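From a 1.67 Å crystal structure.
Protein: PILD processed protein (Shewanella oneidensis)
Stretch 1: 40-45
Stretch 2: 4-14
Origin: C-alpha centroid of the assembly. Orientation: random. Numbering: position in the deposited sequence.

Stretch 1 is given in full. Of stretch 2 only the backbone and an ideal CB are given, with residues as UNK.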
ATOM      1  N   PRO A  40     -12.531   6.534   5.742  1.00 26.42           N
ATOM      2  CA  PRO A  40     -12.428   7.413   6.911  1.00 29.30           C
ATOM      3  C   PRO A  40     -11.228   7.094   7.804  1.00 29.39           C
ATOM      4  O   PRO A  40     -10.885   7.909   8.666  1.00 28.89           O
ATOM      5  CB  PRO A  40     -13.737   7.152   7.656  1.00 32.45           C
ATOM      6  CG  PRO A  40     -14.677   6.651   6.612  1.00 36.73           C
ATOM      7  CD  PRO A  40     -13.836   5.854   5.674  1.00 30.35           C
ATOM      8  N   TYR A  41     -10.600   5.941   7.580  1.00 27.50           N
ATOM      9  CA  TYR A  41      -9.569   5.424   8.477  1.00 31.59           C
ATOM     10  C   TYR A  41      -8.162   5.433   7.891  1.00 22.93           C
ATOM     11  O   TYR A  41      -7.187   5.520   8.643  1.00 23.52           O
ATOM     12  CB  TYR A  41      -9.924   4.001   8.891  1.00 23.76           C
ATOM     13  CG  TYR A  41     -11.263   3.912   9.574  1.00 26.34           C
ATOM     14  CD1 TYR A  41     -11.402   4.293  10.896  1.00 31.65           C
ATOM     15  CD2 TYR A  41     -12.381   3.449   8.899  1.00 33.34           C
ATOM     16  CE1 TYR A  41     -12.618   4.217  11.536  1.00 38.94           C
ATOM     17  CE2 TYR A  41     -13.610   3.368   9.533  1.00 32.11           C
ATOM     18  CZ  TYR A  41     -13.716   3.754  10.851  1.00 38.21           C
ATOM     19  OH  TYR A  41     -14.922   3.677  11.502  1.00 41.80           O
ATOM     20  N   TYR A  42      -8.056   5.348   6.569  1.00 23.15           N
ATOM     21  CA  TYR A  42      -6.758   5.369   5.905  1.00 21.35           C
ATOM     22  C   TYR A  42      -6.780   6.190   4.628  1.00 21.50           C
ATOM     23  O   TYR A  42      -7.771   6.201   3.892  1.00 22.52           O
ATOM     24  CB  TYR A  42      -6.276   3.948   5.558  1.00 19.89           C
ATOM     25  CG  TYR A  42      -5.796   3.147   6.747  1.00 19.66           C
ATOM     26  CD1 TYR A  42      -4.473   3.210   7.163  1.00 19.05           C
ATOM     27  CD2 TYR A  42      -6.661   2.321   7.441  1.00 20.65           C
ATOM     28  CE1 TYR A  42      -4.032   2.486   8.257  1.00 19.10           C
ATOM     29  CE2 TYR A  42      -6.236   1.595   8.535  1.00 22.98           C
ATOM     30  CZ  TYR A  42      -4.920   1.675   8.934  1.00 20.07           C
ATOM     31  OH  TYR A  42      -4.498   0.949  10.019  1.00 22.12           O
ATOM     32  N   SER A  43      -5.661   6.859   4.377  1.00 20.83           N
ATOM     33  CA  SER A  43      -5.418   7.554   3.126  1.00 20.93           C
ATOM     34  C   SER A  43      -4.349   6.786   2.376  1.00 19.15           C
ATOM     35  O   SER A  43      -3.271   6.546   2.913  1.00 22.71           O
ATOM     36  CB  SER A  43      -4.978   8.994   3.383  1.00 24.13           C
ATOM     37  OG  SER A  43      -5.967   9.685   4.115  1.00 26.84           O
ATOM     38  N   PHE A  44      -4.658   6.391   1.144  1.00 22.15           N
ATOM     39  CA  PHE A  44      -3.746   5.559   0.356  1.00 17.57           C
ATOM     40  C   PHE A  44      -3.019   6.368  -0.712  1.00 21.19           C
ATOM     41  O   PHE A  44      -3.602   7.267  -1.324  1.00 24.05           O
ATOM     42  CB  PHE A  44      -4.512   4.414  -0.302  1.00 20.26           C
ATOM     43  CG  PHE A  44      -5.179   3.492   0.673  1.00 23.82           C
ATOM     44  CD1 PHE A  44      -4.500   2.403   1.199  1.00 22.52           C
ATOM     45  CD2 PHE A  44      -6.487   3.713   1.070  1.00 25.31           C
ATOM     46  CE1 PHE A  44      -5.119   1.550   2.098  1.00 19.12           C
ATOM     47  CE2 PHE A  44      -7.106   2.863   1.961  1.00 24.56           C
ATOM     48  CZ  PHE A  44      -6.416   1.782   2.481  1.00 21.05           C
ATOM     49  N   SER A  45      -1.747   6.045  -0.933  1.00 21.05           N
ATOM     50  CA  SER A  45      -0.958   6.723  -1.948  1.00 20.48           C
ATOM     51  C   SER A  45      -0.083   5.739  -2.710  1.00 22.45           C
ATOM     52  O   SER A  45       0.313   4.706  -2.177  1.00 19.15           O
ATOM     53  CB  SER A  45      -0.082   7.813  -1.314  1.00 24.05           C
ATOM     54  OG  SER A  45       0.864   7.258  -0.406  1.00 26.33           O
ATOM     55  N   UNK A   4      -8.859  -4.920  12.729  1.00 31.16           N
ATOM     56  CA  UNK A   4      -9.502  -5.381  11.512  1.00 38.47           C
ATOM     57  C   UNK A   4      -9.337  -4.396  10.368  1.00 33.69           C
ATOM     58  O   UNK A   4      -9.116  -4.785   9.218  1.00 28.75           O
ATOM     59  CB  UNK A   4     -10.989  -5.634  11.769  1.00 38.47           C
ATOM     60  N   UNK A   5      -9.437  -3.109  10.684  1.00 25.93           N
ATOM     61  CA  UNK A   5      -9.316  -2.074   9.670  1.00 26.74           C
ATOM     62  C   UNK A   5      -7.882  -1.944   9.156  1.00 23.76           C
ATOM     63  O   UNK A   5      -7.669  -1.601   7.994  1.00 24.88           O
ATOM     64  CB  UNK A   5      -9.794  -0.734  10.233  1.00 26.74           C
ATOM     65  N   UNK A   6      -6.908  -2.209  10.023  1.00 24.61           N
ATOM     66  CA  UNK A   6      -5.509  -2.264   9.607  1.00 22.00           C
ATOM     67  C   UNK A   6      -5.333  -3.385   8.589  1.00 26.85           C
ATOM     68  O   UNK A   6      -4.673  -3.216   7.563  1.00 23.98           O
ATOM     69  CB  UNK A   6      -4.586  -2.473  10.809  1.00 22.00           C
ATOM     70  N   UNK A   7      -5.939  -4.532   8.870  1.00 28.54           N
ATOM     71  CA  UNK A   7      -5.784  -5.686   7.994  1.00 26.82           C
ATOM     72  C   UNK A   7      -6.541  -5.462   6.683  1.00 27.16           C
ATOM     73  O   UNK A   7      -6.083  -5.893   5.619  1.00 27.87           O
ATOM     74  CB  UNK A   7      -6.278  -6.957   8.688  1.00 26.82           C
ATOM     75  N   UNK A   8      -7.684  -4.781   6.756  1.00 27.49           N
ATOM     76  CA  UNK A   8      -8.410  -4.366   5.554  1.00 27.72           C
ATOM     77  C   UNK A   8      -7.531  -3.501   4.658  1.00 25.61           C
ATOM     78  O   UNK A   8      -7.502  -3.671   3.440  1.00 26.76           O
ATOM     79  CB  UNK A   8      -9.683  -3.606   5.933  1.00 27.72           C
ATOM     80  N   UNK A   9      -6.833  -2.552   5.269  1.00 23.69           N
ATOM     81  CA  UNK A   9      -5.936  -1.673   4.528  1.00 21.39           C
ATOM     82  C   UNK A   9      -4.804  -2.468   3.891  1.00 22.70           C
ATOM     83  O   UNK A   9      -4.430  -2.227   2.740  1.00 20.87           O
ATOM     84  CB  UNK A   9      -5.369  -0.589   5.446  1.00 21.39           C
ATOM     85  N   UNK A  10      -4.268  -3.426   4.640  1.00 20.94           N
ATOM     86  CA  UNK A  10      -3.213  -4.291   4.128  1.00 21.98           C
ATOM     87  C   UNK A  10      -3.698  -5.062   2.908  1.00 24.78           C
ATOM     88  O   UNK A  10      -2.988  -5.161   1.907  1.00 24.65           O
ATOM     89  CB  UNK A  10      -2.737  -5.259   5.213  1.00 21.98           C
ATOM     90  N   UNK A  11      -4.911  -5.593   2.989  1.00 23.69           N
ATOM     91  CA  UNK A  11      -5.472  -6.366   1.888  1.00 25.15           C
ATOM     92  C   UNK A  11      -5.607  -5.509   0.641  1.00 25.06           C
ATOM     93  O   UNK A  11      -5.420  -5.991  -0.470  1.00 25.26           O
ATOM     94  CB  UNK A  11      -6.832  -6.949   2.279  1.00 25.15           C
ATOM     95  N   UNK A  12      -5.906  -4.228   0.835  1.00 23.60           N
ATOM     96  CA  UNK A  12      -6.109  -3.323  -0.287  1.00 22.82           C
ATOM     97  C   UNK A  12      -4.777  -2.940  -0.908  1.00 20.09           C
ATOM     98  O   UNK A  12      -4.687  -2.778  -2.124  1.00 23.57           O
ATOM     99  CB  UNK A  12      -6.868  -2.071   0.159  1.00 22.82           C
ATOM    100  N   UNK A  13      -3.752  -2.783  -0.075  1.00 20.57           N
ATOM    101  CA  UNK A  13      -2.402  -2.534  -0.583  1.00 18.46           C
ATOM    102  C   UNK A  13      -1.964  -3.711  -1.440  1.00 20.26           C
ATOM    103  O   UNK A  13      -1.322  -3.524  -2.473  1.00 20.66           O
ATOM    104  CB  UNK A  13      -1.415  -2.304   0.563  1.00 18.46           C
ATOM    105  N   UNK A  14      -2.330  -4.917  -1.014  1.00 19.54           N
ATOM    106  CA  UNK A  14      -1.909  -6.127  -1.721  1.00 19.47           C
ATOM    107  C   UNK A  14      -2.581  -6.223  -3.087  1.00 25.02           C
ATOM    108  O   UNK A  14      -1.905  -6.448  -4.089  1.00 21.54           O
ATOM    109  CB  UNK A  14      -2.229  -7.371  -0.889  1.00 19.47           C
TER

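Stretch 2 is one helical run, with i to i+4 backbone hydrogen bonds from the N of position 8 to the O of position 4, 2.8 Å, through to the last position. It lies nearly parallel to strand 42-45, at 16°, with the axes 10.4 Å apart at closest. Stretch 1 offers three aromatic rings, Y41, Y42 and F44, and no hydrogen bond crosses the contact.

Position 4 has helical angles, and no atom of stretch 1 lies within 5.5 Å of its ideal CB. Many residues would fit. It is G4, which leaves that room empty.

Position 5 points toward stretch 1. Its ideal CB is 4.6 Å from Y42 CE2 and 4.9 Å from Y41 CG, so the open face of the Y41 ring is within reach of a longer chain. An aromatic, a long aliphatic, lysine or arginine would suit. It is R5. Its guanidinium stacks flat on Y41, planes at 6° and centres 3.8 Å apart, with R5 NE 3.2 Å from Y41 CD1. The cation sits off-centre; R5 CD lies over the middle of the ring, 3.2 Å from the centroid. R5 NE and NH2 find hydrogen bonds elsewhere in the structure.

Position 6 points sideways. The ideal CB is 3.5 Å from Y42 OH, so bulk must turn aside from that hydroxyl; a flexible chain, or a small one, would do. It is R6. Y42 OH approaches R6 CA to 3.4 Å, while the end of the side chain leads away.

Position 7 points away, so stretch 1 sets no preference. It is F7.

Position 8 points sideways with no neighbour from stretch 1 near its CB. As far as stretch 1 goes, polar or apolar residues would do. It is D8.

Position 9 faces the strand. The ideal CB is already 3.8 Å from Y42 CD2 and 3.9 Å from F44 CZ. With two rings this near, a small residue such as alanine, glycine or serine suits best. It is A9. Its CB lies over the face of Y42, 3.8 Å from the ring centroid, and also meets F44, with A9 CB 3.9 Å from F44 CZ.

Position 10 points away and is free as far as stretch 1 goes. It is Q10. Position 11 is out of reach and equally free. It is Q11.

Position 12 points toward the strand, with its ideal CB 4.5 Å from F44 CE1. An aromatic or aliphatic residue could cover the ring. It is Y12. It turns its edge to the face of F44, planes at 75°, with Y12 CD2 3.7 Å from F44 CE1.

Position 13 points sideways, with its CB beyond 5.5 Å of stretch 1. A branched or long apolar chain could still reach F44. It is L13. The end of its side chain comes nearer, placing L13 CD2 3.9 Å from F44 CD1, at the ring edge.

Position 14 is out of reach and unconstrained here. It is V14.

Stretch 2 (4-14) GRRFDAQQYLV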
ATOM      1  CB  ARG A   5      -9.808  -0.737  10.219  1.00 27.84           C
ATOM      2  CG  ARG A   5     -11.305  -0.708  10.453  1.00 30.61           C
ATOM      3  CD  ARG A   5     -11.787   0.697  10.695  1.00 38.39           C
ATOM      4  NE  ARG A   5     -11.281   1.245  11.951  1.00 39.57           N
ATOM      5  CZ  ARG A   5     -11.979   1.338  13.080  1.00 47.82           C
ATOM      6  NH1 ARG A   5     -13.237   0.918  13.143  1.00 45.83           N
ATOM      7  NH2 ARG A   5     -11.412   1.860  14.159  1.00 51.13           N
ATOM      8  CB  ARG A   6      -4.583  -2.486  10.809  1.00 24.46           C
ATOM      9  CG  ARG A   6      -3.089  -2.384  10.474  1.00 25.42           C
ATOM     10  CD  ARG A   6      -2.247  -3.296  11.360  1.00 26.28           C
ATOM     11  NE  ARG A   6      -2.506  -3.080  12.774  1.00 30.48           N
ATOM     12  CZ  ARG A   6      -2.253  -3.964  13.735  1.00 36.79           C
ATOM     13  NH1 ARG A   6      -1.719  -5.145  13.449  1.00 36.58           N
ATOM     14  NH2 ARG A   6      -2.535  -3.663  14.994  1.00 34.59           N
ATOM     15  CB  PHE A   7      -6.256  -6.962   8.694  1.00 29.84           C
ATOM     16  CG  PHE A   7      -5.384  -7.390   9.856  1.00 31.01           C
ATOM     17  CD1 PHE A   7      -4.006  -7.206   9.830  1.00 30.49           C
ATOM     18  CD2 PHE A   7      -5.945  -7.986  10.970  1.00 34.62           C
ATOM     19  CE1 PHE A   7      -3.214  -7.598  10.892  1.00 30.25           C
ATOM     20  CE2 PHE A   7      -5.155  -8.383  12.041  1.00 35.03           C
ATOM     21  CZ  PHE A   7      -3.789  -8.192  11.998  1.00 32.55           C
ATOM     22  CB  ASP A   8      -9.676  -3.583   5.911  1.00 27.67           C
ATOM     23  CG  ASP A   8     -10.786  -4.462   6.448  1.00 37.21           C
ATOM     24  OD1 ASP A   8     -10.732  -5.699   6.267  1.00 39.88           O
ATOM     25  OD2 ASP A   8     -11.724  -3.898   7.048  1.00 37.03           O
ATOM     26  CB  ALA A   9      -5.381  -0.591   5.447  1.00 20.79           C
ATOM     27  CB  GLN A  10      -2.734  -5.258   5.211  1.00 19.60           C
ATOM     28  CG  GLN A  10      -1.870  -4.594   6.266  1.00 22.63           C
ATOM     29  CD  GLN A  10      -1.542  -5.493   7.439  1.00 28.26           C
ATOM     30  OE1 GLN A  10      -1.615  -6.721   7.350  1.00 25.50           O
ATOM     31  NE2 GLN A  10      -1.173  -4.878   8.558  1.00 26.03           N
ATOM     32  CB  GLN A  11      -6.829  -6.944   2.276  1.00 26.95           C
ATOM     33  CG  GLN A  11      -6.746  -8.099   3.252  1.00 36.94           C
ATOM     34  CD  GLN A  11      -8.117  -8.601   3.669  1.00 53.24           C
ATOM     35  OE1 GLN A  11      -8.850  -7.918   4.382  1.00 48.61           O
ATOM     36  NE2 GLN A  11      -8.470  -9.797   3.215  1.00 70.34           N
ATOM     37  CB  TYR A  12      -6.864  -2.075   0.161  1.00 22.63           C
ATOM     38  CG  TYR A  12      -7.185  -1.115  -0.958  1.00 28.65           C
ATOM     39  CD1 TYR A  12      -7.951  -1.514  -2.038  1.00 29.48           C
ATOM     40  CD2 TYR A  12      -6.741   0.200  -0.924  1.00 28.75           C
ATOM     41  CE1 TYR A  12      -8.256  -0.643  -3.060  1.00 30.48           C
ATOM     42  CE2 TYR A  12      -7.046   1.081  -1.944  1.00 31.26           C
ATOM     43  CZ  TYR A  12      -7.805   0.653  -3.009  1.00 29.45           C
ATOM     44  OH  TYR A  12      -8.119   1.522  -4.028  1.00 31.89           O
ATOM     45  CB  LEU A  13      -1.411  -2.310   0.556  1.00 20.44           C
ATOM     46  CG  LEU A  13      -1.628  -1.027   1.370  1.00 22.74           C
ATOM     47  CD1 LEU A  13      -0.711  -1.006   2.576  1.00 22.82           C
ATOM     48  CD2 LEU A  13      -1.385   0.187   0.517  1.00 21.79           C
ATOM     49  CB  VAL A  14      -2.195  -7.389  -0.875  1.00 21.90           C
ATOM     50  CG1 VAL A  14      -2.113  -8.672  -1.714  1.00 22.53           C
ATOM     51  CG2 VAL A  14      -1.208  -7.457   0.277  1.00 24.11           C
TER
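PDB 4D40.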